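Long-range contacts in decaprenyl diphosphate synthase (Rhodobacter capsulatus, PDB 3MZV), which probably makes long-chain all-trans polyprenyl diphosphates, precursors of quinone side chains, by magnesium-dependent addition of isopentenyl diphosphate units to farnesyl diphosphate: residues B[127-132]-B[143-148]; B[26-31]-B[75-80]; B[226-231]-B[290-295]; B[217-222]-B[327-332]; B[163-168]-B[267-272]. All coordinates share one frame; numbering follows the deposited sequence.

Contact 1. Residues B[127-132]-B[143-148]; sequences RSFQLM and ILANAS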
# COMPACT_ATOMS: atom_id res chain seq x y z
N ARG B 127 0.27 -3.48 8.54
CA ARG B 127 0.57 -4.37 9.62
C ARG B 127 2.04 -4.80 9.60
O ARG B 127 2.64 -4.99 10.65
CB ARG B 127 -0.34 -5.60 9.52
CG ARG B 127 -1.82 -5.27 9.82
CD ARG B 127 -2.33 -5.49 11.24
NE ARG B 127 -2.33 -4.26 12.01
CZ ARG B 127 -3.33 -3.68 12.68
NH1 ARG B 127 -3.05 -2.55 13.30
NH2 ARG B 127 -4.58 -4.15 12.80
N SER B 128 2.60 -4.95 8.43
CA SER B 128 3.98 -5.35 8.34
C SER B 128 4.91 -4.27 8.86
O SER B 128 5.90 -4.59 9.51
CB SER B 128 4.34 -5.81 6.94
OG SER B 128 4.67 -4.76 6.04
N PHE B 129 4.61 -3.00 8.56
CA PHE B 129 5.41 -1.94 9.15
C PHE B 129 5.20 -1.77 10.64
O PHE B 129 6.13 -1.49 11.35
CB PHE B 129 5.33 -0.65 8.33
CG PHE B 129 6.24 -0.72 7.18
CD1 PHE B 129 5.87 -1.42 6.07
CD2 PHE B 129 7.56 -0.21 7.27
CE1 PHE B 129 6.73 -1.56 5.01
CE2 PHE B 129 8.40 -0.34 6.22
CZ PHE B 129 7.99 -1.03 5.08
N GLN B 130 3.98 -1.97 11.11
CA GLN B 130 3.71 -1.93 12.52
C GLN B 130 4.56 -2.97 13.22
O GLN B 130 5.23 -2.66 14.23
CB GLN B 130 2.23 -2.17 12.79
CG GLN B 130 1.82 -1.96 14.21
CD GLN B 130 0.38 -2.35 14.45
OE1 GLN B 130 -0.20 -3.18 13.71
NE2 GLN B 130 -0.20 -1.78 15.49
N LEU B 131 4.57 -4.18 12.66
CA LEU B 131 5.36 -5.28 13.17
C LEU B 131 6.86 -4.93 13.25
O LEU B 131 7.50 -5.21 14.28
CB LEU B 131 5.16 -6.49 12.27
CG LEU B 131 5.99 -7.75 12.54
CD1 LEU B 131 5.81 -8.22 13.96
CD2 LEU B 131 5.63 -8.82 11.57
N MET B 132 7.39 -4.27 12.21
CA MET B 132 8.81 -3.92 12.17
C MET B 132 9.26 -3.04 13.32
O MET B 132 10.42 -3.12 13.72
CB MET B 132 9.15 -3.27 10.85
CG MET B 132 9.21 -4.24 9.75
SD MET B 132 10.33 -5.55 10.15
CE MET B 132 11.77 -4.50 10.36
N ILE B 143 15.14 0.50 4.89
CA ILE B 143 15.46 -0.37 3.76
C ILE B 143 14.23 -1.04 3.16
O ILE B 143 14.06 -1.08 1.95
CB ILE B 143 16.49 -1.44 4.20
CG1 ILE B 143 17.87 -0.74 4.34
CG2 ILE B 143 16.53 -2.65 3.23
CD1 ILE B 143 19.03 -1.57 4.87
N LEU B 144 13.39 -1.60 4.02
CA LEU B 144 12.20 -2.30 3.56
C LEU B 144 11.15 -1.33 3.01
O LEU B 144 10.47 -1.66 2.03
CB LEU B 144 11.67 -3.17 4.67
CG LEU B 144 12.48 -4.43 5.05
CD1 LEU B 144 11.87 -5.11 6.24
CD2 LEU B 144 12.56 -5.39 3.90
N ALA B 145 11.06 -0.11 3.57
CA ALA B 145 10.20 0.93 3.01
C ALA B 145 10.65 1.35 1.64
O ALA B 145 9.85 1.49 0.69
CB ALA B 145 10.13 2.18 3.99
N ASN B 146 11.95 1.63 1.53
CA ASN B 146 12.51 1.98 0.24
C ASN B 146 12.26 0.88 -0.82
O ASN B 146 11.81 1.17 -1.94
CB ASN B 146 14.00 2.29 0.37
CG ASN B 146 14.64 2.63 -0.97
OD1 ASN B 146 14.43 3.71 -1.50
ND2 ASN B 146 15.43 1.68 -1.53
N ALA B 147 12.52 -0.35 -0.47
CA ALA B 147 12.28 -1.44 -1.41
C ALA B 147 10.81 -1.49 -1.86
O ALA B 147 10.52 -1.84 -2.98
CB ALA B 147 12.65 -2.75 -0.78
N SER B 148 9.88 -1.18 -0.95
CA SER B 148 8.47 -1.17 -1.29
C SER B 148 8.18 -0.09 -2.28
O SER B 148 7.39 -0.32 -3.23
CB SER B 148 7.63 -1.04 -0.05
OG SER B 148 7.84 -2.15 0.81
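The carbonyl oxygen L144 O is gripped twice by S148: its hydroxyl OG donates at 2.9 Å and its backbone N at 3.1 Å, from opposite faces of the carbonyl plane. The side-chain bond, added to the helical one, satisfies the hydroxyl and suits a serine buried inside an antiparallel helical hairpin, helices 114-133 and 138-161 of the all-helical isoprenoid synthase fold. The segment axes run 162° apart and approach only to 11.7 Å, a separation that suits a large aromatic. F129 bridges it. Its chi1 (-81°) sets CG beside the backbone N; the ring reaches the other helix with its edge, A145 N and L144 C lying close to the ring plane and CZ 3.5 Å from A145 N. A145 suits its place because a methyl group lets the ring tip come this near the backbone. M132 and L144 meet at about a right angle, but M132 has two conformers, so its contact is doubtful. The hairpin also faces the dimer partner: the F129 ring meets F129 of the second subunit, to whose E142 Q130 NE2 bonds. The same edge packs on a methyl, F129 CE2 lying 3.8 Å from A145 CB.

Contact 2. Residues B[26-31]-B[75-80]; sequences NALIRE and HVHLAA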
# COMPACT_ATOMS: atom_id res chain seq x y z
N ASN B 26 5.60 -18.24 9.90
CA ASN B 26 4.22 -18.66 9.66
C ASN B 26 3.30 -18.17 10.81
O ASN B 26 2.26 -17.54 10.56
CB ASN B 26 4.16 -20.21 9.45
CG ASN B 26 4.74 -20.68 8.12
OD1 ASN B 26 4.85 -19.91 7.19
ND2 ASN B 26 5.08 -21.97 8.02
N ALA B 27 3.73 -18.38 12.06
CA ALA B 27 2.98 -17.95 13.24
C ALA B 27 2.71 -16.43 13.37
O ALA B 27 1.60 -16.00 13.73
CB ALA B 27 3.66 -18.48 14.49
N LEU B 28 3.74 -15.64 13.13
CA LEU B 28 3.64 -14.20 13.22
C LEU B 28 2.74 -13.65 12.12
O LEU B 28 2.00 -12.69 12.36
CB LEU B 28 5.06 -13.61 13.11
CG LEU B 28 5.38 -12.25 13.69
CD1 LEU B 28 4.88 -12.00 15.13
CD2 LEU B 28 6.94 -12.12 13.57
N ILE B 29 2.82 -14.25 10.93
CA ILE B 29 1.97 -13.92 9.78
C ILE B 29 0.48 -14.12 10.10
O ILE B 29 -0.36 -13.23 9.88
CB ILE B 29 2.38 -14.75 8.53
CG1 ILE B 29 3.71 -14.22 7.95
CG2 ILE B 29 1.29 -14.70 7.40
CD1 ILE B 29 4.10 -14.83 6.61
N ARG B 30 0.17 -15.28 10.65
CA ARG B 30 -1.20 -15.61 11.00
C ARG B 30 -1.67 -14.62 12.07
O ARG B 30 -2.79 -14.08 12.01
CB ARG B 30 -1.30 -17.08 11.45
N GLU B 31 -0.79 -14.30 13.02
CA GLU B 31 -1.13 -13.37 14.08
C GLU B 31 -1.38 -11.94 13.55
O GLU B 31 -2.39 -11.32 13.91
CB GLU B 31 -0.06 -13.44 15.18
CG GLU B 31 -0.00 -12.33 16.20
CD GLU B 31 1.35 -12.33 16.93
OE1 GLU B 31 1.88 -13.45 17.19
OE2 GLU B 31 1.90 -11.23 17.23
N HIS B 75 14.95 -11.66 13.30
CA HIS B 75 15.03 -12.10 11.90
C HIS B 75 13.66 -12.72 11.48
O HIS B 75 13.29 -12.68 10.31
CB HIS B 75 16.19 -13.07 11.69
CG HIS B 75 16.07 -14.33 12.45
ND1 HIS B 75 15.75 -14.35 13.79
CD2 HIS B 75 16.23 -15.62 12.07
CE1 HIS B 75 15.69 -15.61 14.20
NE2 HIS B 75 15.98 -16.40 13.18
N VAL B 76 12.95 -13.28 12.43
CA VAL B 76 11.57 -13.77 12.19
C VAL B 76 10.60 -12.65 11.78
O VAL B 76 9.93 -12.71 10.72
CB VAL B 76 11.06 -14.59 13.40
CG1 VAL B 76 9.61 -15.03 13.12
CG2 VAL B 76 11.97 -15.86 13.58
N HIS B 77 10.62 -11.58 12.55
CA HIS B 77 9.83 -10.38 12.25
C HIS B 77 10.17 -9.86 10.86
O HIS B 77 9.27 -9.53 10.07
CB HIS B 77 10.06 -9.27 13.27
CG HIS B 77 9.76 -9.65 14.68
ND1 HIS B 77 10.41 -10.67 15.33
CD2 HIS B 77 8.88 -9.12 15.58
CE1 HIS B 77 9.93 -10.77 16.57
NE2 HIS B 77 8.99 -9.86 16.73
N LEU B 78 11.45 -9.78 10.52
CA LEU B 78 11.85 -9.25 9.23
C LEU B 78 11.41 -10.15 8.07
O LEU B 78 10.93 -9.65 7.03
CB LEU B 78 13.39 -9.08 9.19
CG LEU B 78 13.90 -7.98 10.16
CD1 LEU B 78 15.43 -7.83 10.16
CD2 LEU B 78 13.29 -6.68 9.79
N ALA B 79 11.60 -11.45 8.24
CA ALA B 79 11.15 -12.45 7.24
C ALA B 79 9.61 -12.38 7.01
O ALA B 79 9.16 -12.40 5.85
CB ALA B 79 11.58 -13.83 7.58
N ALA B 80 8.85 -12.25 8.10
CA ALA B 80 7.40 -12.08 7.99
C ALA B 80 7.04 -10.77 7.21
O ALA B 80 6.18 -10.75 6.34
CB ALA B 80 6.76 -12.09 9.32
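L28 on helix 19-32 pushes its CD2 methyl among V76, H77 and A80 within the all-helical isoprenoid synthase fold, where helix 19-32 packs across the start of helix 74-96. The segment axes cross at -59° with a closest approach of 9.1 Å, and the nearest CA atoms, those of I29 and A80, are 6.0 Å apart.

Most of the contact is aliphatic packing. L28 CD2 meets V76 CG1 at 4.0 Å and also lies near the A80 methyl; it comes closest to the opposite backbone, 3.6 Å from H77 CA. I29 adds a second touch, its CG1 resting 4.0 Å from A80 CB. Leucine and isoleucine supply reach from one helix, while alanine keeps the other surface low enough to receive both.

The second kind of interaction is CH-pi. The CB of H77 points away from helix 19-32, yet chi1 (-58°) sets CG beside the backbone N, and one face of the ring beyond it meets the leucine methyl. A weak bond from ND1 to P73 O and an edge-to-face meeting with F74 bear on the same ring. L131 of helix 114-133 touches L28, H77 and A80 alike and so packs against the same patch. Over the imidazole, L28 CD2 stands 4.0 Å from the ring centroid and 15° off the ring normal, somewhat toward the rim.

Contact 3. Residues B[226-231]-B[290-295]; sequences GGKSAE and TLEATR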
# COMPACT_ATOMS: atom_id res chain seq x y z
N GLY B 226 8.83 -20.09 -24.03
CA GLY B 226 9.16 -21.49 -24.30
C GLY B 226 10.62 -21.89 -24.06
O GLY B 226 11.04 -22.94 -24.53
N GLY B 227 11.39 -21.07 -23.36
CA GLY B 227 12.78 -21.40 -23.07
C GLY B 227 13.68 -21.39 -24.32
O GLY B 227 13.25 -20.98 -25.40
N LYS B 228 14.92 -21.85 -24.15
CA LYS B 228 15.90 -21.90 -25.23
C LYS B 228 15.33 -22.53 -26.51
O LYS B 228 15.56 -22.04 -27.61
CB LYS B 228 17.15 -22.67 -24.77
CG LYS B 228 18.27 -22.82 -25.82
CD LYS B 228 18.69 -24.30 -25.96
CE LYS B 228 20.06 -24.48 -26.66
NZ LYS B 228 21.21 -24.13 -25.73
N SER B 229 14.59 -23.61 -26.36
CA SER B 229 14.08 -24.36 -27.51
C SER B 229 12.89 -23.67 -28.20
O SER B 229 12.47 -24.10 -29.27
CB SER B 229 13.68 -25.76 -27.07
OG SER B 229 12.95 -25.68 -25.84
N ALA B 230 12.35 -22.62 -27.59
CA ALA B 230 11.20 -21.89 -28.14
C ALA B 230 10.01 -22.83 -28.32
O ALA B 230 9.43 -22.89 -29.41
CB ALA B 230 11.57 -21.20 -29.48
N GLU B 231 9.66 -23.58 -27.28
CA GLU B 231 8.56 -24.55 -27.39
C GLU B 231 7.29 -24.04 -26.71
O GLU B 231 7.30 -23.58 -25.57
CB GLU B 231 8.96 -25.98 -26.93
CG GLU B 231 9.79 -26.11 -25.63
CD GLU B 231 10.56 -27.44 -25.55
OE1 GLU B 231 11.62 -27.48 -24.88
OE2 GLU B 231 10.13 -28.45 -26.17
N THR B 290 18.07 -14.98 -29.57
CA THR B 290 17.73 -14.17 -28.40
C THR B 290 17.22 -14.95 -27.17
O THR B 290 17.28 -14.45 -26.05
CB THR B 290 16.76 -13.03 -28.70
OG1 THR B 290 15.43 -13.51 -28.78
CG2 THR B 290 17.13 -12.31 -29.98
N LEU B 291 16.71 -16.14 -27.38
CA LEU B 291 16.30 -17.01 -26.26
C LEU B 291 17.55 -17.60 -25.58
O LEU B 291 17.70 -17.55 -24.38
CB LEU B 291 15.31 -18.05 -26.75
CG LEU B 291 13.96 -17.40 -27.13
CD1 LEU B 291 13.09 -18.43 -27.86
CD2 LEU B 291 13.24 -16.87 -25.87
N GLU B 292 18.52 -18.06 -26.39
CA GLU B 292 19.81 -18.49 -25.85
C GLU B 292 20.51 -17.33 -25.19
O GLU B 292 21.08 -17.46 -24.12
CB GLU B 292 20.67 -19.13 -26.94
CG GLU B 292 22.06 -19.62 -26.45
CD GLU B 292 21.99 -20.66 -25.33
OE1 GLU B 292 20.96 -21.33 -25.12
OE2 GLU B 292 22.97 -20.83 -24.63
N ALA B 293 20.43 -16.14 -25.80
CA ALA B 293 21.07 -14.98 -25.23
C ALA B 293 20.45 -14.65 -23.86
O ALA B 293 21.16 -14.28 -22.94
CB ALA B 293 20.93 -13.74 -26.22
N THR B 294 19.13 -14.80 -23.74
CA THR B 294 18.46 -14.52 -22.46
C THR B 294 18.86 -15.58 -21.44
O THR B 294 19.07 -15.27 -20.30
CB THR B 294 16.94 -14.46 -22.67
OG1 THR B 294 16.65 -13.46 -23.65
CG2 THR B 294 16.18 -14.20 -21.35
N ARG B 295 18.97 -16.84 -21.87
CA ARG B 295 19.46 -17.91 -21.01
C ARG B 295 20.83 -17.54 -20.43
O ARG B 295 21.07 -17.64 -19.23
CB ARG B 295 19.52 -19.23 -21.76
CG ARG B 295 19.74 -20.41 -20.87
CD ARG B 295 19.89 -21.65 -21.69
NE ARG B 295 21.29 -21.84 -22.09
CZ ARG B 295 22.24 -22.35 -21.32
NH1 ARG B 295 23.46 -22.48 -21.81
NH2 ARG B 295 22.01 -22.76 -20.07
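K228 and E292 both start with CG anti to the backbone N; a bend at chi2 of the glutamate (59°) swings its CD round, while the lysine bends at chi2, away from a staggered position, and again at chi4 (75°), which places NZ. The two side chains run side by side, pointing the same way, and K228 NZ binds E292 OE1 at 2.9 Å. The ammonium comes from above the carboxylate plane, 58° out of it. From the opposite face R295 NE reaches the same oxygen on its syn side, at 3.1 Å, and R295 NH1 adds a weak bond to OE2. R295 NH2 binds V332 O in the C-terminal tail.

Apart from this network, L291 places its CD1 3.6 Å from A230 CB and 3.5 Å from G227 O, a leucine packing against the type I turn G227-A230. G226, with positive phi, ends helix 199-224 in a Schellman motif, G227 N bonding to L222 O; glycine readily adopts that conformation.

The contact thus fastens this turn to the start of helix 290-308. One carboxylate oxygen serves two cations, and since K228 NZ and R295 NE stand only 4.3 Å apart, the negative charge of E292 probably offsets their repulsion.

Contact 4. Residues B[217-222]-B[327-332]; sequences QIVDDL and YVVERV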
# COMPACT_ATOMS: atom_id res chain seq x y z
N GLN B 217 13.89 -13.42 -12.25
CA GLN B 217 12.96 -12.80 -13.19
C GLN B 217 13.33 -13.13 -14.65
O GLN B 217 12.45 -13.38 -15.44
CB GLN B 217 12.90 -11.31 -13.05
CG GLN B 217 11.85 -10.69 -13.93
CD GLN B 217 10.47 -11.16 -13.59
OE1 GLN B 217 9.73 -11.69 -14.44
NE2 GLN B 217 10.12 -11.00 -12.34
N ILE B 218 14.61 -13.06 -14.99
CA ILE B 218 15.01 -13.43 -16.34
C ILE B 218 14.60 -14.85 -16.67
O ILE B 218 14.09 -15.12 -17.77
CB ILE B 218 16.56 -13.24 -16.59
CG1 ILE B 218 16.94 -11.77 -16.39
CG2 ILE B 218 16.90 -13.74 -18.03
CD1 ILE B 218 18.48 -11.41 -16.48
N VAL B 219 14.75 -15.77 -15.72
CA VAL B 219 14.30 -17.16 -15.93
C VAL B 219 12.78 -17.21 -16.22
O VAL B 219 12.35 -17.83 -17.15
CB VAL B 219 14.64 -18.10 -14.74
CG1 VAL B 219 13.82 -19.44 -14.81
CG2 VAL B 219 16.12 -18.44 -14.74
N ASP B 220 11.99 -16.50 -15.46
CA ASP B 220 10.56 -16.45 -15.74
C ASP B 220 10.24 -15.87 -17.11
O ASP B 220 9.41 -16.42 -17.86
CB ASP B 220 9.89 -15.63 -14.67
CG ASP B 220 9.59 -16.45 -13.43
OD1 ASP B 220 9.65 -17.69 -13.51
OD2 ASP B 220 9.27 -15.82 -12.41
N ASP B 221 10.94 -14.79 -17.45
CA ASP B 221 10.71 -14.13 -18.76
C ASP B 221 11.11 -15.05 -19.92
O ASP B 221 10.45 -15.07 -20.95
CB ASP B 221 11.44 -12.79 -18.87
CG ASP B 221 10.98 -11.78 -17.80
OD1 ASP B 221 9.95 -11.99 -17.15
OD2 ASP B 221 11.67 -10.77 -17.64
N LEU B 222 12.19 -15.83 -19.73
CA LEU B 222 12.64 -16.79 -20.72
C LEU B 222 11.62 -17.92 -20.91
O LEU B 222 11.21 -18.27 -22.03
CB LEU B 222 14.01 -17.33 -20.31
CG LEU B 222 14.59 -18.47 -21.17
CD1 LEU B 222 14.55 -18.24 -22.68
CD2 LEU B 222 16.01 -18.77 -20.72
N TYR B 327 19.80 -23.73 -8.37
CA TYR B 327 18.36 -24.05 -8.37
C TYR B 327 17.52 -23.03 -9.14
O TYR B 327 16.73 -23.45 -9.94
CB TYR B 327 17.84 -24.14 -6.95
CG TYR B 327 16.32 -24.24 -6.82
CD1 TYR B 327 15.66 -25.44 -7.09
CD2 TYR B 327 15.58 -23.14 -6.44
CE1 TYR B 327 14.26 -25.53 -6.96
CE2 TYR B 327 14.19 -23.21 -6.32
CZ TYR B 327 13.55 -24.41 -6.58
OH TYR B 327 12.19 -24.44 -6.47
N VAL B 328 17.77 -21.74 -8.96
CA VAL B 328 16.95 -20.69 -9.61
C VAL B 328 16.99 -20.85 -11.15
O VAL B 328 16.00 -20.53 -11.81
CB VAL B 328 17.38 -19.27 -9.16
CG1 VAL B 328 16.90 -18.21 -10.16
CG2 VAL B 328 16.84 -18.97 -7.75
N VAL B 329 18.11 -21.35 -11.71
CA VAL B 329 18.27 -21.51 -13.16
C VAL B 329 18.21 -22.94 -13.62
O VAL B 329 18.49 -23.23 -14.78
CB VAL B 329 19.59 -20.87 -13.71
CG1 VAL B 329 19.58 -19.33 -13.51
CG2 VAL B 329 20.84 -21.54 -13.12
N GLU B 330 17.85 -23.86 -12.73
CA GLU B 330 17.83 -25.28 -13.07
C GLU B 330 16.92 -25.54 -14.27
O GLU B 330 17.22 -26.38 -15.10
CB GLU B 330 17.34 -26.10 -11.86
CG GLU B 330 17.45 -27.58 -11.99
CD GLU B 330 16.40 -28.23 -12.90
OE1 GLU B 330 15.20 -27.81 -12.84
OE2 GLU B 330 16.78 -29.20 -13.64
N ARG B 331 15.80 -24.85 -14.34
CA ARG B 331 14.86 -25.07 -15.42
C ARG B 331 15.38 -24.59 -16.78
O ARG B 331 14.79 -24.94 -17.80
CB ARG B 331 13.52 -24.38 -15.15
CG ARG B 331 12.67 -25.10 -14.10
CD ARG B 331 11.38 -24.34 -13.85
NE ARG B 331 11.65 -23.06 -13.23
CZ ARG B 331 10.72 -22.18 -12.84
NH1 ARG B 331 9.41 -22.44 -12.97
NH2 ARG B 331 11.09 -21.06 -12.28
N VAL B 332 16.47 -23.82 -16.82
CA VAL B 332 17.07 -23.43 -18.12
C VAL B 332 18.49 -24.00 -18.34
O VAL B 332 19.21 -23.52 -19.19
CB VAL B 332 17.00 -21.91 -18.31
CG1 VAL B 332 15.55 -21.45 -18.33
CG2 VAL B 332 17.75 -21.16 -17.20
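The backbones come nearest at V219 and V329, whose CA atoms are 6.5 Å apart, where helix 199-224 passes the C-terminal end of the chain. Segment 217-222 is regular helix, whereas 327-332 turns more tightly, E330 N bonding to Y327 O and V332 N to V329 O, each three residues back. R331 and V332 point their CB atoms toward the helix.

V219, a compact branched residue, fits closely against the tail: CG2 lies 3.6 Å from V328 O, 3.8 Å from V329 CG1 and 4.0 Å from V332 CG2, while CG1 nears the guanidinium of R331. One turn on, L222 reaches V332 with CD2, 3.6 Å from CG1; chi1 of V332 (-62°) puts CG1 beside the backbone N, facing the leucine.

D220 OD1 and R331 NH2 form only a long salt bridge of 3.9 Å, the carboxylate and guanidinium planes 78° apart. D220 and D221 open the second aspartate-rich DDxxD motif of this enzyme family, which in relatives binds the magnesium-diphosphate complex. On the helix bearing this motif, aliphatic packing by V219 and L222 carries the contact, and the distant charged pair probably adds only a modest attraction.

Contact 5. Residues B[163-168]-B[267-272]; sequences QNLATT and VIEKGD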
# COMPACT_ATOMS: atom_id res chain seq x y z
N GLN B 163 4.51 -2.01 -24.78
CA GLN B 163 3.99 -1.46 -26.03
C GLN B 163 4.95 -0.53 -26.67
O GLN B 163 4.59 0.10 -27.63
CB GLN B 163 2.65 -0.70 -25.82
CG GLN B 163 1.60 -1.53 -25.12
CD GLN B 163 0.27 -0.80 -24.88
OE1 GLN B 163 0.03 0.30 -25.37
NE2 GLN B 163 -0.60 -1.44 -24.15
N ASN B 164 6.18 -0.47 -26.19
CA ASN B 164 7.12 0.57 -26.57
C ASN B 164 8.48 0.01 -27.04
O ASN B 164 9.29 -0.41 -26.22
CB ASN B 164 7.31 1.50 -25.38
CG ASN B 164 8.22 2.68 -25.67
OD1 ASN B 164 8.89 2.74 -26.70
ND2 ASN B 164 8.28 3.63 -24.72
N LEU B 165 8.70 0.02 -28.36
CA LEU B 165 9.84 -0.63 -28.98
C LEU B 165 11.18 0.07 -28.74
O LEU B 165 12.24 -0.47 -29.08
CB LEU B 165 9.61 -0.80 -30.51
CG LEU B 165 8.42 -1.65 -31.00
CD1 LEU B 165 8.40 -1.73 -32.55
CD2 LEU B 165 8.42 -3.04 -30.37
N ALA B 166 11.14 1.29 -28.18
CA ALA B 166 12.33 2.00 -27.76
C ALA B 166 12.93 1.47 -26.46
O ALA B 166 14.08 1.78 -26.14
CB ALA B 166 12.01 3.55 -27.59
N THR B 167 12.18 0.67 -25.70
CA THR B 167 12.72 0.05 -24.47
C THR B 167 14.04 -0.70 -24.71
O THR B 167 14.16 -1.60 -25.54
CB THR B 167 11.70 -0.89 -23.83
OG1 THR B 167 10.48 -0.20 -23.61
CG2 THR B 167 12.18 -1.47 -22.47
N THR B 168 15.04 -0.33 -23.93
CA THR B 168 16.40 -0.85 -24.04
C THR B 168 16.61 -1.92 -22.99
O THR B 168 15.84 -2.01 -22.04
CB THR B 168 17.37 0.27 -23.73
OG1 THR B 168 17.08 0.76 -22.40
CG2 THR B 168 17.24 1.38 -24.76
N VAL B 267 2.46 -6.34 -33.62
CA VAL B 267 2.05 -7.18 -32.52
C VAL B 267 2.35 -6.56 -31.14
O VAL B 267 1.64 -6.88 -30.18
CB VAL B 267 2.64 -8.66 -32.58
CG1 VAL B 267 2.25 -9.41 -33.86
CG2 VAL B 267 4.13 -8.67 -32.41
N ILE B 268 3.35 -5.69 -31.03
CA ILE B 268 3.75 -5.08 -29.75
C ILE B 268 3.20 -3.64 -29.60
O ILE B 268 2.47 -3.36 -28.64
CB ILE B 268 5.29 -5.05 -29.56
CG1 ILE B 268 5.86 -6.47 -29.40
CG2 ILE B 268 5.69 -4.22 -28.32
CD1 ILE B 268 5.16 -7.35 -28.37
N GLU B 269 3.54 -2.76 -30.54
CA GLU B 269 3.08 -1.36 -30.51
C GLU B 269 1.59 -1.21 -30.74
O GLU B 269 0.88 -0.60 -29.92
CB GLU B 269 3.75 -0.56 -31.59
CG GLU B 269 4.95 0.21 -31.21
CD GLU B 269 5.17 1.37 -32.17
OE1 GLU B 269 4.18 1.98 -32.60
OE2 GLU B 269 6.32 1.66 -32.53
N LYS B 270 1.10 -1.71 -31.88
CA LYS B 270 -0.32 -1.63 -32.22
C LYS B 270 -1.15 -2.70 -31.48
O LYS B 270 -2.35 -2.51 -31.25
CB LYS B 270 -0.52 -1.72 -33.75
N GLY B 271 -0.55 -3.83 -31.13
CA GLY B 271 -1.27 -4.89 -30.43
C GLY B 271 -2.24 -5.71 -31.26
O GLY B 271 -3.12 -6.40 -30.72
N ASP B 272 -2.08 -5.67 -32.58
CA ASP B 272 -2.88 -6.47 -33.49
C ASP B 272 -2.27 -7.85 -33.51
O ASP B 272 -1.42 -8.17 -34.35
CB ASP B 272 -2.87 -5.80 -34.86
CG ASP B 272 -3.60 -6.61 -35.94
OD1 ASP B 272 -4.26 -7.64 -35.65
OD2 ASP B 272 -3.49 -6.18 -37.12
O HOH W 1 1.93 1.67 -28.43
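L165 leans its isobutyl group on I268 and E269, closing the loop after helix 138-161 onto the end of helix 258-270. Its CG stands beside the backbone N (chi1 -61°), and the two methyls serve different neighbours. CD2 meets I268 CG2 at 3.6 Å, and CD1 approaches the E269 carboxylate. I268 is branched to advantage: CG2, anti to the backbone N, faces the leucine, while the longer arm leads away. E269 has a chi1 of -96°, off the staggered positions, and is extended beyond CG; it crosses L165 at about a right angle, its CG 3.9 Å from L165 CG. The aliphatic stem of this exposed glutamate thus lies on the leucine.

Q163, in a left-handed backbone conformation, brings main chain against main chain. Its CA points a C-H at I268 O and its O receives one from E269 CA, both at 3.6 Å. Its side chain is extended beyond CG, with CB 3.9 Å from I268 O, and its polar end suits an exposed position. One water donates to Q163 O and, at 2.9 Å, to E269 O. R243 bonds through NE to I268 O and through its backbone to Q163.

Within the loop N164 OD1 accepts a hydrogen bond from A166 N at 3.1 Å. This is an Asx turn set in the type I beta turn N164-T167, and asparagine is well suited to it; T168 follows as N-cap of helix 169-194. The whole is a capped helix-to-helix connection, docked on a helix end that widens into a pi-type turn.

From the N terminus, contact 2 closes first, bringing helix 74-96 back to helix 19-32. Contact 1 follows in series, closing the hairpin of helices 114-133 and 138-161, joined by a short loop; the two contacts touch through helix 114-133. Contact 5 then opens at 163-168, and contacts 4 and 3 open in turn along helix 199-224 and its exit. Contact 5 closes at 267-272 before either of them, so it crosses both. Contact 3 closes at 290-295, within the span that contact 4 completes at 327-332. Those two touch, through T294 packing on I218, on the opposite side of the chain's centre from contacts 1 and 2.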